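Local coordinates for protein SAM-dependent O-methyltransferase (Thermotoga maritima, PDB 1O54) that probably catalyses the S-adenosyl-L-methionine-dependent methylation of adenosine in tRNA at N1, giving N1-methyladenosine at position 58, at residues 19-27 / 36-44; 177-188 / 201-212. One frame throughout, in Å; residues are numbered along the deposited sequence. Where two conformers were deposited one is given.

Contact 1. Residues 19-27 / 36-44; sequences TLKPGDRVL and FLVDLEKDK
Val26 and Val38 face each other as a hydrogen-bonded pair of an antiparallel beta hairpin, each amide N-H donating a hydrogen bond to the other's carbonyl O. Beyond the strands the pairing continues: Leu40 N bonds to Asp24 O at 2.8 Å, and Gly23 N to Leu40 O at 2.6 Å. Gly23, third residue of a type II turn, has backbone angles that call for glycine. Across the ends of that turn, Asp24 OD2 takes Lys21 NZ on its syn lone pair at 2.8 Å and Lys21 N from above the carboxylate plane.

Apolar contact lies on the face of Val26, Val38 and Leu40. Val26 CG2 meets Val38 CG2, and Val26 CG1 meets Leu40 CD1, both tight at 3.5 Å.

The opposite face mixes charge with leucine. Arg25 lies alongside Asp39, and its bend at chi3 (55°) brings NH2 3.6 Å from Leu37 CD2. Asp39 OD1 stands 3.7 Å from Arg25 NE, well out of the guanidinium plane, a long ion pair, while NH1 goes to Glu85. With an alanine for Arg25, Asp39 and Glu85 would probably both lose their cationic mate and Leu37 its covering.

Backbone bonds thus join the strands, and the Arg25 charge is turned mainly to Glu85.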
loop_
_atom_site.group_PDB
_atom_site.type_symbol
_atom_site.label_atom_id
_atom_site.label_comp_id
_atom_site.label_asym_id
_atom_site.label_seq_id
_atom_site.Cartn_x
_atom_site.Cartn_y
_atom_site.Cartn_z
ATOM N N THR A 19 -17.163 28.967 -23.271
ATOM C CA THR A 19 -16.905 29.406 -24.650
ATOM C C THR A 19 -15.419 29.705 -24.868
ATOM O O THR A 19 -14.808 30.385 -24.044
ATOM C CB THR A 19 -17.738 30.653 -24.927
ATOM O OG1 THR A 19 -19.129 30.314 -24.848
ATOM C CG2 THR A 19 -17.527 31.156 -26.366
ATOM N N LEU A 20 -14.831 29.183 -25.944
ATOM C CA LEU A 20 -13.391 29.343 -26.158
ATOM C C LEU A 20 -13.118 30.677 -26.825
ATOM O O LEU A 20 -13.726 31.018 -27.847
ATOM C CB LEU A 20 -12.831 28.220 -27.026
ATOM C CG LEU A 20 -13.137 26.819 -26.491
ATOM C CD1 LEU A 20 -12.785 25.813 -27.536
ATOM C CD2 LEU A 20 -12.398 26.563 -25.202
ATOM N N LYS A 21 -12.226 31.451 -26.224
ATOM C CA LYS A 21 -11.824 32.719 -26.814
ATOM C C LYS A 21 -10.324 32.959 -26.677
ATOM O O LYS A 21 -9.635 32.252 -25.926
ATOM C CB LYS A 21 -12.630 33.864 -26.218
ATOM C CG LYS A 21 -12.478 34.050 -24.769
ATOM C CD LYS A 21 -13.826 34.312 -24.112
ATOM C CE LYS A 21 -13.694 34.279 -22.586
ATOM N NZ LYS A 21 -13.640 32.875 -22.001
ATOM N N PRO A 22 -9.813 33.906 -27.453
ATOM C CA PRO A 22 -8.412 34.288 -27.356
ATOM C C PRO A 22 -7.971 34.467 -25.912
ATOM O O PRO A 22 -8.631 35.138 -25.118
ATOM C CB PRO A 22 -8.358 35.580 -28.162
ATOM C CG PRO A 22 -9.356 35.348 -29.241
ATOM C CD PRO A 22 -10.497 34.636 -28.550
ATOM N N GLY A 23 -6.866 33.801 -25.584
ATOM C CA GLY A 23 -6.262 33.893 -24.273
ATOM C C GLY A 23 -6.743 32.836 -23.314
ATOM O O GLY A 23 -6.194 32.709 -22.228
ATOM N N ASP A 24 -7.768 32.069 -23.682
ATOM C CA ASP A 24 -8.228 30.981 -22.814
ATOM C C ASP A 24 -7.224 29.828 -22.825
ATOM O O ASP A 24 -6.548 29.603 -23.797
ATOM C CB ASP A 24 -9.587 30.435 -23.283
ATOM C CG ASP A 24 -10.769 31.321 -22.879
ATOM O OD1 ASP A 24 -10.600 32.294 -22.109
ATOM O OD2 ASP A 24 -11.934 31.076 -23.299
ATOM N N ARG A 25 -7.153 29.094 -21.728
ATOM C CA ARG A 25 -6.379 27.850 -21.698
ATOM C C ARG A 25 -7.239 26.669 -22.166
ATOM O O ARG A 25 -8.398 26.555 -21.802
ATOM C CB ARG A 25 -5.864 27.604 -20.281
ATOM C CG ARG A 25 -5.147 28.829 -19.718
ATOM C CD ARG A 25 -4.057 28.523 -18.724
ATOM N NE ARG A 25 -3.069 27.587 -19.276
ATOM C CZ ARG A 25 -1.959 27.229 -18.638
ATOM N NH1 ARG A 25 -1.676 27.740 -17.437
ATOM N NH2 ARG A 25 -1.128 26.358 -19.193
ATOM N N VAL A 26 -6.681 25.824 -23.011
ATOM C CA VAL A 26 -7.359 24.614 -23.446
ATOM C C VAL A 26 -6.433 23.445 -23.245
ATOM O O VAL A 26 -5.196 23.592 -23.238
ATOM C CB VAL A 26 -7.739 24.645 -24.953
ATOM C CG1 VAL A 26 -8.788 25.673 -25.192
ATOM C CG2 VAL A 26 -6.538 24.899 -25.793
ATOM N N LEU A 27 -7.033 22.285 -23.151
ATOM C CA LEU A 27 -6.311 21.053 -23.060
ATOM C C LEU A 27 -6.706 20.206 -24.251
ATOM O O LEU A 27 -7.889 19.893 -24.420
ATOM C CB LEU A 27 -6.684 20.338 -21.775
ATOM C CG LEU A 27 -6.079 18.962 -21.580
ATOM C CD1 LEU A 27 -4.592 19.039 -21.533
ATOM C CD2 LEU A 27 -6.611 18.392 -20.310
ATOM N N PHE A 36 -1.911 18.277 -24.338
ATOM C CA PHE A 36 -1.195 19.532 -24.524
ATOM C C PHE A 36 -2.009 20.653 -23.939
ATOM O O PHE A 36 -3.141 20.860 -24.382
ATOM C CB PHE A 36 -0.968 19.786 -26.007
ATOM C CG PHE A 36 -0.299 18.661 -26.705
ATOM C CD1 PHE A 36 1.081 18.519 -26.644
ATOM C CD2 PHE A 36 -1.028 17.759 -27.435
ATOM C CE1 PHE A 36 1.710 17.473 -27.291
ATOM C CE2 PHE A 36 -0.417 16.707 -28.074
ATOM C CZ PHE A 36 0.963 16.561 -28.004
ATOM N N LEU A 37 -1.452 21.337 -22.937
ATOM C CA LEU A 37 -2.091 22.474 -22.304
ATOM C C LEU A 37 -1.518 23.714 -22.948
ATOM O O LEU A 37 -0.296 23.947 -22.882
ATOM C CB LEU A 37 -1.823 22.484 -20.786
ATOM C CG LEU A 37 -3.043 22.613 -19.876
ATOM C CD1 LEU A 37 -2.639 22.357 -18.446
ATOM C CD2 LEU A 37 -3.689 23.974 -19.979
ATOM N N VAL A 38 -2.380 24.500 -23.586
ATOM C CA VAL A 38 -1.930 25.682 -24.317
ATOM C C VAL A 38 -2.847 26.881 -24.151
ATOM O O VAL A 38 -4.051 26.747 -23.887
ATOM C CB VAL A 38 -1.793 25.374 -25.810
ATOM C CG1 VAL A 38 -0.820 24.252 -26.026
ATOM C CG2 VAL A 38 -3.133 25.008 -26.416
ATOM N N ASP A 39 -2.250 28.054 -24.322
ATOM C CA ASP A 39 -2.979 29.313 -24.391
ATOM C C ASP A 39 -3.477 29.490 -25.810
ATOM O O ASP A 39 -2.691 29.438 -26.762
ATOM C CB ASP A 39 -2.066 30.490 -24.051
ATOM C CG ASP A 39 -1.312 30.274 -22.774
ATOM O OD1 ASP A 39 -1.972 30.049 -21.738
ATOM O OD2 ASP A 39 -0.056 30.294 -22.732
ATOM N N LEU A 40 -4.772 29.725 -25.955
ATOM C CA LEU A 40 -5.356 29.949 -27.262
ATOM C C LEU A 40 -5.024 31.346 -27.752
ATOM O O LEU A 40 -5.321 32.331 -27.103
ATOM C CB LEU A 40 -6.874 29.794 -27.218
ATOM C CG LEU A 40 -7.419 28.377 -27.221
ATOM C CD1 LEU A 40 -8.936 28.492 -27.259
ATOM C CD2 LEU A 40 -6.903 27.588 -28.444
ATOM N N GLU A 41 -4.405 31.418 -28.908
ATOM C CA GLU A 41 -4.139 32.691 -29.533
ATOM C C GLU A 41 -4.311 32.519 -31.035
ATOM O O GLU A 41 -3.991 31.463 -31.592
ATOM C CB GLU A 41 -2.738 33.190 -29.158
ATOM C CG GLU A 41 -2.476 33.373 -27.653
ATOM C CD GLU A 41 -3.307 34.476 -26.967
ATOM O OE1 GLU A 41 -3.990 35.284 -27.653
ATOM O OE2 GLU A 41 -3.276 34.539 -25.708
ATOM N N LYS A 42 -4.851 33.550 -31.673
ATOM C CA LYS A 42 -5.106 33.536 -33.112
ATOM C C LYS A 42 -3.805 33.329 -33.862
ATOM O O LYS A 42 -2.780 33.854 -33.454
ATOM C CB LYS A 42 -5.815 34.834 -33.542
ATOM C CG LYS A 42 -7.327 34.846 -33.195
ATOM C CD LYS A 42 -7.846 36.191 -32.645
ATOM C CE LYS A 42 -8.042 37.215 -33.748
ATOM N NZ LYS A 42 -8.712 38.468 -33.266
ATOM N N ASP A 43 -3.844 32.500 -34.899
ATOM C CA ASP A 43 -2.695 32.258 -35.786
ATOM C C ASP A 43 -1.508 31.531 -35.153
ATOM O O ASP A 43 -0.411 31.531 -35.716
ATOM C CB ASP A 43 -2.228 33.574 -36.433
ATOM C CG ASP A 43 -3.341 34.268 -37.201
ATOM O OD1 ASP A 43 -4.083 33.575 -37.943
ATOM O OD2 ASP A 43 -3.529 35.505 -37.147
ATOM N N LYS A 44 -1.719 30.895 -34.007
ATOM C CA LYS A 44 -0.691 30.046 -33.417
ATOM C C LYS A 44 -0.860 28.616 -33.924
ATOM O O LYS A 44 -1.984 28.132 -34.096
ATOM C CB LYS A 44 -0.762 30.069 -31.889
#

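Contact 2. Residues 177-188 / 201-212; sequences FDEKDVDALFLD and EALKGGGRFATV
Asp183 OD1 is gripped by two ammonium groups: Lys204 NZ reaches its anti lone pair at 2.8 Å, and Lys15 of the second subunit makes a further salt bridge. The other oxygen, OD2, accepts the backbone amide of Arg115. Lys204 gets there by placing CG between its backbone N and carbonyl carbon (chi1 69°) and running fully extended past Val182 O; its amine also pairs with Asp18 of the second subunit, so the cluster spans the interface between chains. Asp183 O has two donors as well, Arg208 N and a water at 2.7 Å that in turn accepts from Arg208 NH1.

From here strands 182-187 and 207-213 run parallel, with helix 196-202 between them in the chain: a beta-alpha-beta unit of the Rossmann-like fold of class I methyltransferases. Leu185 N, Ala210 N and Leu187 N carry the pairing onward. Farther along, the hydroxyl of Thr211 donates to the carbonyl of Leu187, OG1 to O 2.7 Å, coming from 49° above the carbonyl plane.

Side chains sort by face. Leu185, Leu187 and Phe209 pack toward helix 196-202, with Leu187 CD2 at the edge of the Phe209 ring, 4.0 Å from CZ. On the other face Phe186, with CG trans to its backbone N (chi1 -179°), turns its edge to Val212 CG1, 3.9 Å from CZ, and to Ala210 CB; helix 98-107 adds Ile104 there. Val212 CG2 also rests against the carboxylate of Asp188, 3.5 Å from CG, a residue predicted to bind S-adenosyl-L-methionine, and a water donates to Asp188 OD1.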
loop_
_atom_site.group_PDB
_atom_site.type_symbol
_atom_site.label_atom_id
_atom_site.label_comp_id
_atom_site.label_asym_id
_atom_site.label_seq_id
_atom_site.Cartn_x
_atom_site.Cartn_y
_atom_site.Cartn_z
ATOM N N PHE A 177 2.689 35.947 12.219
ATOM C CA PHE A 177 1.652 36.333 11.297
ATOM C C PHE A 177 0.889 37.550 11.804
ATOM O O PHE A 177 0.773 37.766 13.030
ATOM C CB PHE A 177 0.707 35.146 11.089
ATOM C CG PHE A 177 1.417 33.909 10.629
ATOM C CD1 PHE A 177 1.719 32.897 11.508
ATOM C CD2 PHE A 177 1.820 33.779 9.307
ATOM C CE1 PHE A 177 2.397 31.761 11.085
ATOM C CE2 PHE A 177 2.530 32.666 8.894
ATOM C CZ PHE A 177 2.799 31.646 9.775
ATOM N N ASP A 178 0.363 38.355 10.886
ATOM C CA ASP A 178 -0.411 39.518 11.272
ATOM C C ASP A 178 -1.809 39.160 11.779
ATOM O O ASP A 178 -2.401 39.927 12.566
ATOM C CB ASP A 178 -0.597 40.460 10.089
ATOM C CG ASP A 178 0.698 41.021 9.575
ATOM O OD1 ASP A 178 1.679 41.134 10.353
ATOM O OD2 ASP A 178 0.818 41.406 8.392
ATOM N N GLU A 179 -2.334 38.044 11.292
ATOM C CA GLU A 179 -3.715 37.661 11.523
ATOM C C GLU A 179 -3.810 36.849 12.809
ATOM O O GLU A 179 -2.916 36.042 13.125
ATOM C CB GLU A 179 -4.253 36.823 10.379
ATOM C CG GLU A 179 -4.256 37.506 9.028
ATOM C CD GLU A 179 -2.868 37.627 8.396
ATOM O OE1 GLU A 179 -1.954 36.828 8.714
ATOM O OE2 GLU A 179 -2.717 38.517 7.544
ATOM N N LYS A 180 -4.921 37.049 13.526
ATOM C CA LYS A 180 -5.280 36.236 14.662
ATOM C C LYS A 180 -6.616 35.566 14.422
ATOM O O LYS A 180 -7.419 35.976 13.576
ATOM C CB LYS A 180 -5.393 37.090 15.933
ATOM C CG LYS A 180 -4.115 37.764 16.348
ATOM C CD LYS A 180 -3.095 36.772 16.856
ATOM C CE LYS A 180 -1.972 37.485 17.640
ATOM N NZ LYS A 180 -0.585 37.069 17.255
ATOM N N ASP A 181 -6.832 34.528 15.202
ATOM C CA ASP A 181 -8.047 33.789 15.197
ATOM C C ASP A 181 -8.396 33.211 13.832
ATOM O O ASP A 181 -9.574 33.087 13.505
ATOM C CB ASP A 181 -9.172 34.654 15.725
ATOM C CG ASP A 181 -9.012 34.949 17.202
ATOM O OD1 ASP A 181 -9.187 36.104 17.566
ATOM O OD2 ASP A 181 -8.714 34.056 18.016
ATOM N N VAL A 182 -7.377 32.816 13.062
ATOM C CA VAL A 182 -7.655 32.213 11.756
ATOM C C VAL A 182 -8.232 30.803 11.941
ATOM O O VAL A 182 -8.001 30.139 12.976
ATOM C CB VAL A 182 -6.449 32.238 10.778
ATOM C CG1 VAL A 182 -5.905 33.635 10.626
ATOM C CG2 VAL A 182 -5.373 31.228 11.189
ATOM N N ASP A 183 -9.005 30.362 10.959
ATOM C CA ASP A 183 -9.727 29.099 11.079
ATOM C C ASP A 183 -8.814 27.884 10.941
ATOM O O ASP A 183 -9.015 26.863 11.607
ATOM C CB ASP A 183 -10.815 29.062 10.049
ATOM C CG ASP A 183 -11.842 30.133 10.293
ATOM O OD1 ASP A 183 -12.687 29.913 11.185
ATOM O OD2 ASP A 183 -11.840 31.222 9.688
ATOM N N ALA A 184 -7.831 28.000 10.050
ATOM C CA ALA A 184 -6.898 26.904 9.776
ATOM C C ALA A 184 -5.614 27.476 9.189
ATOM O O ALA A 184 -5.600 28.613 8.693
ATOM C CB ALA A 184 -7.486 25.908 8.833
ATOM N N LEU A 185 -4.563 26.670 9.222
ATOM C CA LEU A 185 -3.259 27.090 8.794
ATOM C C LEU A 185 -2.551 25.908 8.183
ATOM O O LEU A 185 -2.502 24.827 8.760
ATOM C CB LEU A 185 -2.471 27.650 9.979
ATOM C CG LEU A 185 -1.126 28.322 9.669
ATOM C CD1 LEU A 185 -0.823 29.370 10.694
ATOM C CD2 LEU A 185 -0.018 27.283 9.559
ATOM N N PHE A 186 -1.990 26.127 7.006
ATOM C CA PHE A 186 -1.157 25.113 6.335
ATOM C C PHE A 186 0.271 25.639 6.226
ATOM O O PHE A 186 0.519 26.761 5.732
ATOM C CB PHE A 186 -1.655 24.816 4.930
ATOM C CG PHE A 186 -0.840 23.776 4.240
ATOM C CD1 PHE A 186 -0.887 22.441 4.686
ATOM C CD2 PHE A 186 0.006 24.099 3.200
ATOM C CE1 PHE A 186 -0.103 21.457 4.065
ATOM C CE2 PHE A 186 0.778 23.122 2.568
ATOM C CZ PHE A 186 0.737 21.805 3.020
ATOM N N LEU A 187 1.210 24.790 6.635
ATOM C CA LEU A 187 2.601 25.152 6.734
ATOM C C LEU A 187 3.404 24.209 5.839
ATOM O O LEU A 187 3.302 22.987 5.977
ATOM C CB LEU A 187 3.074 24.990 8.158
ATOM C CG LEU A 187 4.548 25.315 8.441
ATOM C CD1 LEU A 187 4.883 26.765 8.213
ATOM C CD2 LEU A 187 4.849 24.906 9.889
ATOM N N ASP A 188 4.207 24.783 4.931
ATOM C CA ASP A 188 5.039 23.980 4.080
ATOM C C ASP A 188 6.343 24.759 3.897
ATOM O O ASP A 188 6.424 25.681 3.071
ATOM C CB ASP A 188 4.373 23.745 2.757
ATOM C CG ASP A 188 5.136 22.782 1.858
ATOM O OD1 ASP A 188 6.240 22.347 2.196
ATOM O OD2 ASP A 188 4.669 22.445 0.751
ATOM N N GLU A 201 -0.027 30.674 17.653
ATOM C CA GLU A 201 -0.494 32.019 18.056
ATOM C C GLU A 201 -1.569 32.579 17.122
ATOM O O GLU A 201 -2.456 33.320 17.550
ATOM C CB GLU A 201 0.683 32.975 18.140
ATOM C CG GLU A 201 1.588 32.661 19.319
ATOM C CD GLU A 201 2.937 33.369 19.301
ATOM O OE1 GLU A 201 3.263 34.103 18.325
ATOM O OE2 GLU A 201 3.675 33.177 20.296
ATOM N N ALA A 202 -1.457 32.251 15.846
ATOM C CA ALA A 202 -2.375 32.777 14.819
ATOM C C ALA A 202 -3.739 32.076 14.783
ATOM O O ALA A 202 -4.704 32.656 14.300
ATOM C CB ALA A 202 -1.724 32.708 13.455
ATOM N N LEU A 203 -3.810 30.836 15.247
ATOM C CA LEU A 203 -5.030 30.022 15.155
ATOM C C LEU A 203 -6.080 30.382 16.192
ATOM O O LEU A 203 -5.736 30.686 17.335
ATOM C CB LEU A 203 -4.674 28.551 15.289
ATOM C CG LEU A 203 -4.006 27.971 14.045
ATOM C CD1 LEU A 203 -3.330 26.697 14.336
ATOM C CD2 LEU A 203 -5.076 27.771 13.012
ATOM N N LYS A 204 -7.345 30.357 15.796
ATOM C CA LYS A 204 -8.456 30.437 16.764
ATOM C C LYS A 204 -8.461 29.195 17.686
ATOM O O LYS A 204 -7.862 28.159 17.364
ATOM C CB LYS A 204 -9.795 30.532 16.028
ATOM C CG LYS A 204 -10.203 29.278 15.308
ATOM C CD LYS A 204 -11.513 29.376 14.552
ATOM C CE LYS A 204 -11.969 28.012 14.065
ATOM N NZ LYS A 204 -13.203 28.068 13.230
ATOM N N GLY A 205 -9.130 29.319 18.830
ATOM C CA GLY A 205 -9.443 28.163 19.654
ATOM C C GLY A 205 -10.191 27.135 18.852
ATOM O O GLY A 205 -11.210 27.423 18.232
ATOM N N GLY A 206 -9.669 25.911 18.828
ATOM C CA GLY A 206 -10.240 24.855 18.024
ATOM C C GLY A 206 -9.824 24.935 16.559
ATOM O O GLY A 206 -10.295 24.152 15.741
ATOM N N GLY A 207 -8.926 25.852 16.230
ATOM C CA GLY A 207 -8.440 25.975 14.842
ATOM C C GLY A 207 -7.565 24.777 14.455
ATOM O O GLY A 207 -6.981 24.084 15.306
ATOM N N ARG A 208 -7.441 24.563 13.161
ATOM C CA ARG A 208 -6.792 23.371 12.656
ATOM C C ARG A 208 -5.502 23.701 11.913
ATOM O O ARG A 208 -5.416 24.635 11.104
ATOM C CB ARG A 208 -7.730 22.631 11.738
ATOM C CG ARG A 208 -9.007 22.184 12.438
ATOM C CD ARG A 208 -10.041 21.528 11.525
ATOM N NE ARG A 208 -11.075 20.873 12.363
ATOM C CZ ARG A 208 -12.143 21.496 12.826
ATOM N NH1 ARG A 208 -12.337 22.780 12.571
ATOM N NH2 ARG A 208 -13.018 20.847 13.574
ATOM N N PHE A 209 -4.498 22.897 12.201
ATOM C CA PHE A 209 -3.151 23.033 11.683
ATOM C C PHE A 209 -2.804 21.809 10.826
ATOM O O PHE A 209 -3.109 20.679 11.216
ATOM C CB PHE A 209 -2.183 23.088 12.897
ATOM C CG PHE A 209 -0.723 22.974 12.529
ATOM C CD1 PHE A 209 -0.075 21.740 12.486
ATOM C CD2 PHE A 209 -0.018 24.086 12.110
ATOM C CE1 PHE A 209 1.267 21.639 12.110
ATOM C CE2 PHE A 209 1.336 24.001 11.759
ATOM C CZ PHE A 209 1.967 22.763 11.750
ATOM N N ALA A 210 -2.139 22.020 9.688
ATOM C CA ALA A 210 -1.536 20.911 8.919
ATOM C C ALA A 210 -0.183 21.314 8.401
ATOM O O ALA A 210 0.040 22.491 8.105
ATOM C CB ALA A 210 -2.448 20.445 7.776
ATOM N N THR A 211 0.721 20.346 8.276
ATOM C CA THR A 211 2.001 20.562 7.607
ATOM C C THR A 211 2.369 19.263 6.846
ATOM O O THR A 211 1.753 18.193 7.047
ATOM C CB THR A 211 3.071 21.010 8.615
ATOM O OG1 THR A 211 4.283 21.443 7.921
ATOM C CG2 THR A 211 3.534 19.902 9.531
ATOM N N VAL A 212 3.320 19.377 5.934
ATOM C CA VAL A 212 3.809 18.222 5.190
ATOM C C VAL A 212 5.309 18.120 5.401
ATOM O O VAL A 212 6.002 19.154 5.500
ATOM C CB VAL A 212 3.501 18.337 3.710
ATOM C CG1 VAL A 212 1.998 18.158 3.462
ATOM C CG2 VAL A 212 4.010 19.697 3.120
HETATM O O HOH W 1 -5.126 33.697 17.417
HETATM O O HOH W 2 -10.258 31.953 19.352
HETATM O O HOH W 3 -11.257 25.434 11.378
HETATM O O HOH W 4 8.142 20.211 2.949
#

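Contact 1 closes before contact 2 opens along the chain, and the two lie on opposite sides of the chain's centre, their own centres 38 Å apart and their nearest atoms about 20 Å. They share no sheet: residues 19-27 and 36-44 contribute strands to a four-stranded antiparallel sheet of the N-terminal part, whereas 177-188 and 201-212 contain neighbouring strands, 182-187 and 207-213, of the large mixed sheet that forms the methyltransferase core. Only contact 2 touches a predicted cofactor site. The protein is a homotetramer built as a dimer of dimers, and two of its subunits are joined here: residues preceding contact 1 in the second subunit reach contact 2, and Leu27 packs on Arg233 of that subunit.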